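Local coordinates for hydrogenase expression/formation protein HypE (Desulfovibrio vulgaris subsp. vulgaris, PDB 2Z1U) that binds ATP and magnesium and acts in the maturation of hydrogenase, as a member of the HypE family related to AIR synthase, at the adenosine-5'-triphosphate site. Residues are numbered along the deposited sequence; one frame, centred on the assembly and turned at random. Chains: chain A/B, Hydrogenase expression/formation protein HypE.

The adenosine-5'-triphosphate site. Residues chain A 23, 27, 31, 36, 39-41, 94, 96, 127-131; chain B 56, 81, 220, 222-223. With ATP (adenosine-5'-triphosphate), chain E; MG (magnesium ion), chain C; MG (magnesium ion), chain D.
In this HypE dimer, of the AIR synthase-related (PurM-like) fold, the ATP pocket lies across the subunit interface: chain A reads the nucleoside, while chain B supplies much of the triphosphate and metal site. Adenine is sandwiched between strand 124-133 and helix 17-31. A:Gly128 lays its CA 3.5 Å from the centroid of the six-membered ring, backbone flat against the base, and A:Ile23 covers the imidazole part with CG1 and CD1, its CG2 leaning on the ribose. Base identity is read by the hydroxyl of A:Thr130, set beside the backbone N and anti to the carbonyl carbon (chi1 -49°). Its OG1 donates to N7 at 2.8 Å and accepts from the exocyclic amine N6 at 3.0 Å, so one hydroxyl tests an acceptor and a donor, a pairing that suits adenine over a 6-oxo purine. That amine also sits over the centre of the A:Phe27 ring, while A:Phe31 turns its edge to N1 and A:Leu36 packs CD1 by N3. The ribose is held at both hydroxyls: O3' gives a hydrogen bond to the carbonyl O of A:Asn40 along a lone pair (2.6 Å), and O2' receives the amide N of A:Gly128 and pairs with A:Thr127 OG1.

One magnesium (chain C) gathers an oxygen from each phosphate, with A:Asp129 OD1, B:Asp56 OD1 and a water completing a near-octahedral shell; the two carboxylate planes stand 73° apart. The other, 6.2 Å from the first magnesium, binds the beta-phosphate O2B and carboxylates of A:Asp41, B:Asp81 and B:Asp220 in a looser shell. At the gamma-phosphate, B:Thr222 OG1 donates to O3G at 2.6 Å. B:Arg223, bent at chi2 and chi3, aims NH1 in the guanidinium plane at O1G (2.9 Å), while NH2 ties across to the carbonyl O of A:Thr130, linking phosphate recognition to the base-reading strand. A:Lys131 CD lies over the guanidinium face, and its NZ bridges to A:Asp129 OD2, probably easing the crowding of negative charge.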
loop_
_atom_site.group_PDB
_atom_site.type_symbol
_atom_site.label_atom_id
_atom_site.label_comp_id
_atom_site.label_asym_id
_atom_site.label_seq_id
_atom_site.Cartn_x
_atom_site.Cartn_y
_atom_site.Cartn_z
ATOM N N ILE A 23 1.989 -16.566 6.652
ATOM C CA ILE A 23 1.096 -15.516 7.139
ATOM C C ILE A 23 0.716 -15.743 8.612
ATOM O O ILE A 23 0.882 -14.841 9.427
ATOM C CB ILE A 23 -0.164 -15.368 6.247
ATOM C CG1 ILE A 23 0.215 -14.780 4.884
ATOM C CG2 ILE A 23 -1.214 -14.492 6.927
ATOM C CD1 ILE A 23 -0.925 -14.852 3.845
ATOM N N PHE A 27 3.770 -13.427 10.314
ATOM C CA PHE A 27 3.188 -12.080 10.300
ATOM C C PHE A 27 2.180 -11.874 11.429
ATOM O O PHE A 27 2.332 -10.943 12.219
ATOM C CB PHE A 27 2.572 -11.745 8.932
ATOM C CG PHE A 27 3.577 -11.696 7.810
ATOM C CD1 PHE A 27 4.603 -10.741 7.807
ATOM C CD2 PHE A 27 3.486 -12.583 6.738
ATOM C CE1 PHE A 27 5.537 -10.694 6.766
ATOM C CE2 PHE A 27 4.419 -12.542 5.691
ATOM C CZ PHE A 27 5.444 -11.599 5.708
ATOM N N PHE A 31 2.440 -9.347 14.610
ATOM C CA PHE A 31 1.511 -8.209 14.518
ATOM C C PHE A 31 0.310 -8.358 15.466
ATOM O O PHE A 31 -0.405 -7.381 15.730
ATOM C CB PHE A 31 1.051 -7.994 13.070
ATOM C CG PHE A 31 2.189 -7.775 12.080
ATOM C CD1 PHE A 31 3.450 -7.346 12.508
ATOM C CD2 PHE A 31 1.987 -7.991 10.719
ATOM C CE1 PHE A 31 4.489 -7.152 11.593
ATOM C CE2 PHE A 31 3.023 -7.786 9.801
ATOM C CZ PHE A 31 4.269 -7.361 10.243
ATOM N N LEU A 36 -6.487 -8.101 12.379
ATOM C CA LEU A 36 -5.678 -8.947 11.480
ATOM C C LEU A 36 -6.029 -10.450 11.565
ATOM O O LEU A 36 -6.099 -11.144 10.539
ATOM C CB LEU A 36 -4.180 -8.781 11.792
ATOM C CG LEU A 36 -3.217 -9.537 10.868
ATOM C CD1 LEU A 36 -3.463 -9.175 9.385
ATOM C CD2 LEU A 36 -1.777 -9.291 11.265
ATOM N N LEU A 39 -8.203 -12.741 9.175
ATOM C CA LEU A 39 -7.699 -13.366 7.934
ATOM C C LEU A 39 -8.739 -13.379 6.799
ATOM O O LEU A 39 -8.914 -14.382 6.079
ATOM C CB LEU A 39 -7.118 -14.770 8.200
ATOM C CG LEU A 39 -5.806 -14.830 9.002
ATOM C CD1 LEU A 39 -5.387 -16.248 9.279
ATOM C CD2 LEU A 39 -4.698 -14.077 8.263
ATOM N N ASN A 40 -9.456 -12.265 6.671
ATOM C CA ASN A 40 -10.418 -12.092 5.604
ATOM C C ASN A 40 -9.786 -11.291 4.462
ATOM O O ASN A 40 -8.614 -10.872 4.561
ATOM C CB ASN A 40 -11.671 -11.385 6.137
ATOM C CG ASN A 40 -12.573 -12.320 6.939
ATOM O OD1 ASN A 40 -13.206 -11.905 7.907
ATOM N ND2 ASN A 40 -12.628 -13.581 6.544
ATOM N N ASP A 41 -10.557 -11.053 3.399
ATOM C CA ASP A 41 -10.066 -10.278 2.252
ATOM C C ASP A 41 -9.817 -8.804 2.584
ATOM O O ASP A 41 -9.126 -8.104 1.840
ATOM C CB ASP A 41 -11.078 -10.335 1.119
ATOM C CG ASP A 41 -11.228 -11.715 0.577
ATOM O OD1 ASP A 41 -12.200 -12.405 0.951
ATOM O OD2 ASP A 41 -10.354 -12.092 -0.215
ATOM N N CYS A 94 0.272 -3.623 5.368
ATOM C CA CYS A 94 1.617 -3.865 4.838
ATOM C C CYS A 94 1.583 -4.785 3.626
ATOM O O CYS A 94 0.941 -5.817 3.642
ATOM C CB CYS A 94 2.557 -4.432 5.903
ATOM S SG CYS A 94 1.954 -5.900 6.698
ATOM N N PHE A 96 4.197 -6.790 1.367
ATOM C CA PHE A 96 5.568 -7.271 1.166
ATOM C C PHE A 96 5.759 -7.708 -0.274
ATOM O O PHE A 96 4.898 -8.388 -0.840
ATOM C CB PHE A 96 5.891 -8.448 2.109
ATOM C CG PHE A 96 6.222 -8.031 3.518
ATOM C CD1 PHE A 96 5.208 -7.691 4.419
ATOM C CD2 PHE A 96 7.541 -7.954 3.940
ATOM C CE1 PHE A 96 5.515 -7.306 5.727
ATOM C CE2 PHE A 96 7.858 -7.565 5.239
ATOM C CZ PHE A 96 6.849 -7.245 6.135
ATOM N N THR A 127 -4.019 -5.577 8.151
ATOM C CA THR A 127 -4.268 -6.272 6.882
ATOM C C THR A 127 -2.976 -6.214 6.057
ATOM O O THR A 127 -2.150 -5.334 6.255
ATOM C CB THR A 127 -5.505 -5.667 6.113
ATOM O OG1 THR A 127 -6.000 -6.589 5.124
ATOM C CG2 THR A 127 -5.178 -4.322 5.442
ATOM N N GLY A 128 -2.799 -7.174 5.153
ATOM C CA GLY A 128 -1.512 -7.335 4.496
ATOM C C GLY A 128 -1.536 -8.080 3.173
ATOM O O GLY A 128 -2.573 -8.568 2.715
ATOM N N ASP A 129 -0.361 -8.142 2.554
ATOM C CA ASP A 129 -0.168 -8.914 1.338
ATOM C C ASP A 129 1.279 -9.349 1.286
ATOM O O ASP A 129 2.146 -8.656 1.793
ATOM C CB ASP A 129 -0.495 -8.064 0.103
ATOM C CG ASP A 129 -0.466 -8.878 -1.184
ATOM O OD1 ASP A 129 -1.179 -9.914 -1.246
ATOM O OD2 ASP A 129 0.248 -8.486 -2.128
ATOM N N THR A 130 1.523 -10.482 0.642
ATOM C CA THR A 130 2.845 -11.062 0.538
ATOM C C THR A 130 2.985 -11.623 -0.877
ATOM O O THR A 130 2.314 -12.600 -1.255
ATOM C CB THR A 130 3.050 -12.208 1.573
ATOM O OG1 THR A 130 2.644 -11.751 2.875
ATOM C CG2 THR A 130 4.533 -12.650 1.608
ATOM N N LYS A 131 3.856 -10.990 -1.653
ATOM C CA LYS A 131 4.170 -11.438 -2.996
ATOM C C LYS A 131 5.638 -11.870 -2.970
ATOM O O LYS A 131 6.489 -11.161 -2.440
ATOM C CB LYS A 131 3.934 -10.311 -4.032
ATOM C CG LYS A 131 2.456 -9.883 -4.312
ATOM C CD LYS A 131 1.562 -11.084 -4.723
ATOM C CE LYS A 131 0.193 -10.721 -5.285
ATOM N NZ LYS A 131 -0.727 -9.931 -4.381
ATOM N N ASP B 56 -2.933 -4.790 -1.616
ATOM C CA ASP B 56 -2.345 -5.821 -2.474
ATOM C C ASP B 56 -1.263 -5.213 -3.334
ATOM O O ASP B 56 -1.423 -4.094 -3.825
ATOM C CB ASP B 56 -3.420 -6.479 -3.381
ATOM C CG ASP B 56 -4.066 -7.681 -2.729
ATOM O OD1 ASP B 56 -3.342 -8.672 -2.529
ATOM O OD2 ASP B 56 -5.285 -7.664 -2.445
ATOM N N ASP B 81 -11.311 -6.753 -3.421
ATOM C CA ASP B 81 -11.033 -7.219 -2.064
ATOM C C ASP B 81 -11.833 -6.455 -0.991
ATOM O O ASP B 81 -12.380 -7.054 -0.071
ATOM C CB ASP B 81 -9.522 -7.175 -1.758
ATOM C CG ASP B 81 -8.896 -8.566 -1.738
ATOM O OD1 ASP B 81 -7.666 -8.712 -1.550
ATOM O OD2 ASP B 81 -9.656 -9.536 -1.872
ATOM N N ASP B 220 -12.701 -13.636 -3.661
ATOM C CA ASP B 220 -12.264 -13.644 -5.053
ATOM C C ASP B 220 -11.192 -14.724 -5.240
ATOM O O ASP B 220 -10.162 -14.709 -4.564
ATOM C CB ASP B 220 -11.748 -12.252 -5.456
ATOM C CG ASP B 220 -10.714 -11.738 -4.518
ATOM O OD1 ASP B 220 -10.738 -12.091 -3.315
ATOM O OD2 ASP B 220 -9.837 -11.001 -4.974
ATOM N N THR B 222 -8.346 -15.660 -6.512
ATOM C CA THR B 222 -7.144 -15.156 -7.148
ATOM C C THR B 222 -6.054 -16.226 -7.047
ATOM O O THR B 222 -6.213 -17.282 -7.631
ATOM C CB THR B 222 -6.714 -13.755 -6.588
ATOM O OG1 THR B 222 -6.566 -13.806 -5.160
ATOM C CG2 THR B 222 -7.743 -12.717 -6.928
ATOM N N ARG B 223 -4.960 -15.980 -6.323
ATOM C CA ARG B 223 -3.870 -16.964 -6.278
ATOM C C ARG B 223 -4.358 -18.248 -5.666
ATOM O O ARG B 223 -5.020 -18.230 -4.633
ATOM C CB ARG B 223 -2.661 -16.455 -5.502
ATOM C CG ARG B 223 -1.879 -15.415 -6.251
ATOM C CD ARG B 223 -1.594 -14.259 -5.290
ATOM N NE ARG B 223 -0.363 -14.514 -4.610
ATOM C CZ ARG B 223 0.021 -14.000 -3.444
ATOM N NH1 ARG B 223 -0.744 -13.190 -2.726
ATOM N NH2 ARG B 223 1.197 -14.358 -2.986
HETATM P PG ATP E . -4.285 -12.455 -3.415
HETATM O O1G ATP E . -3.146 -11.595 -2.836
HETATM O O2G ATP E . -3.813 -13.825 -3.791
HETATM O O3G ATP E . -5.102 -11.769 -4.500
HETATM P PB ATP E . -6.031 -11.874 -1.158
HETATM O O1B ATP E . -5.335 -10.503 -1.277
HETATM O O2B ATP E . -7.529 -11.904 -1.145
HETATM O O3B ATP E . -5.367 -12.813 -2.273
HETATM P PA ATP E . -4.037 -12.803 0.652
HETATM O O1A ATP E . -3.735 -14.249 0.269
HETATM O O2A ATP E . -3.058 -11.830 0.056
HETATM O O3A ATP E . -5.597 -12.487 0.266
HETATM O "O5'" ATP E . -4.162 -12.620 2.208
HETATM C "C5'" ATP E . -4.766 -13.612 3.050
HETATM C "C4'" ATP E . -4.857 -13.014 4.438
HETATM O "O4'" ATP E . -3.506 -12.890 4.926
HETATM C "C3'" ATP E . -5.453 -11.616 4.440
HETATM O "O3'" ATP E . -6.268 -11.479 5.621
HETATM C "C2'" ATP E . -4.248 -10.676 4.549
HETATM O "O2'" ATP E . -4.604 -9.503 5.285
HETATM C "C1'" ATP E . -3.214 -11.531 5.308
HETATM N N9 ATP E . -1.807 -11.242 4.923
HETATM C C8 ATP E . -1.172 -11.616 3.803
HETATM N N7 ATP E . 0.110 -11.183 3.817
HETATM C C5 ATP E . 0.258 -10.489 4.960
HETATM C C6 ATP E . 1.362 -9.743 5.612
HETATM N N6 ATP E . 2.556 -9.642 4.988
HETATM N N1 ATP E . 1.118 -9.186 6.794
HETATM C C2 ATP E . -0.065 -9.254 7.434
HETATM N N3 ATP E . -1.105 -9.933 6.894
HETATM C C4 ATP E . -0.981 -10.547 5.689
HETATM MG MG MG C . -3.268 -10.250 -1.283
HETATM MG MG MG D . -9.251 -11.673 -2.230
HETATM O O HOH W 1 -3.602 -9.084 0.266
HETATM O O HOH W 2 -8.583 -14.080 -2.405
HETATM O O HOH W 3 -0.603 -12.609 0.597
HETATM O O HOH W 4 -6.788 -9.959 -3.783
HETATM O O HOH W 5 -8.397 -13.589 0.914
#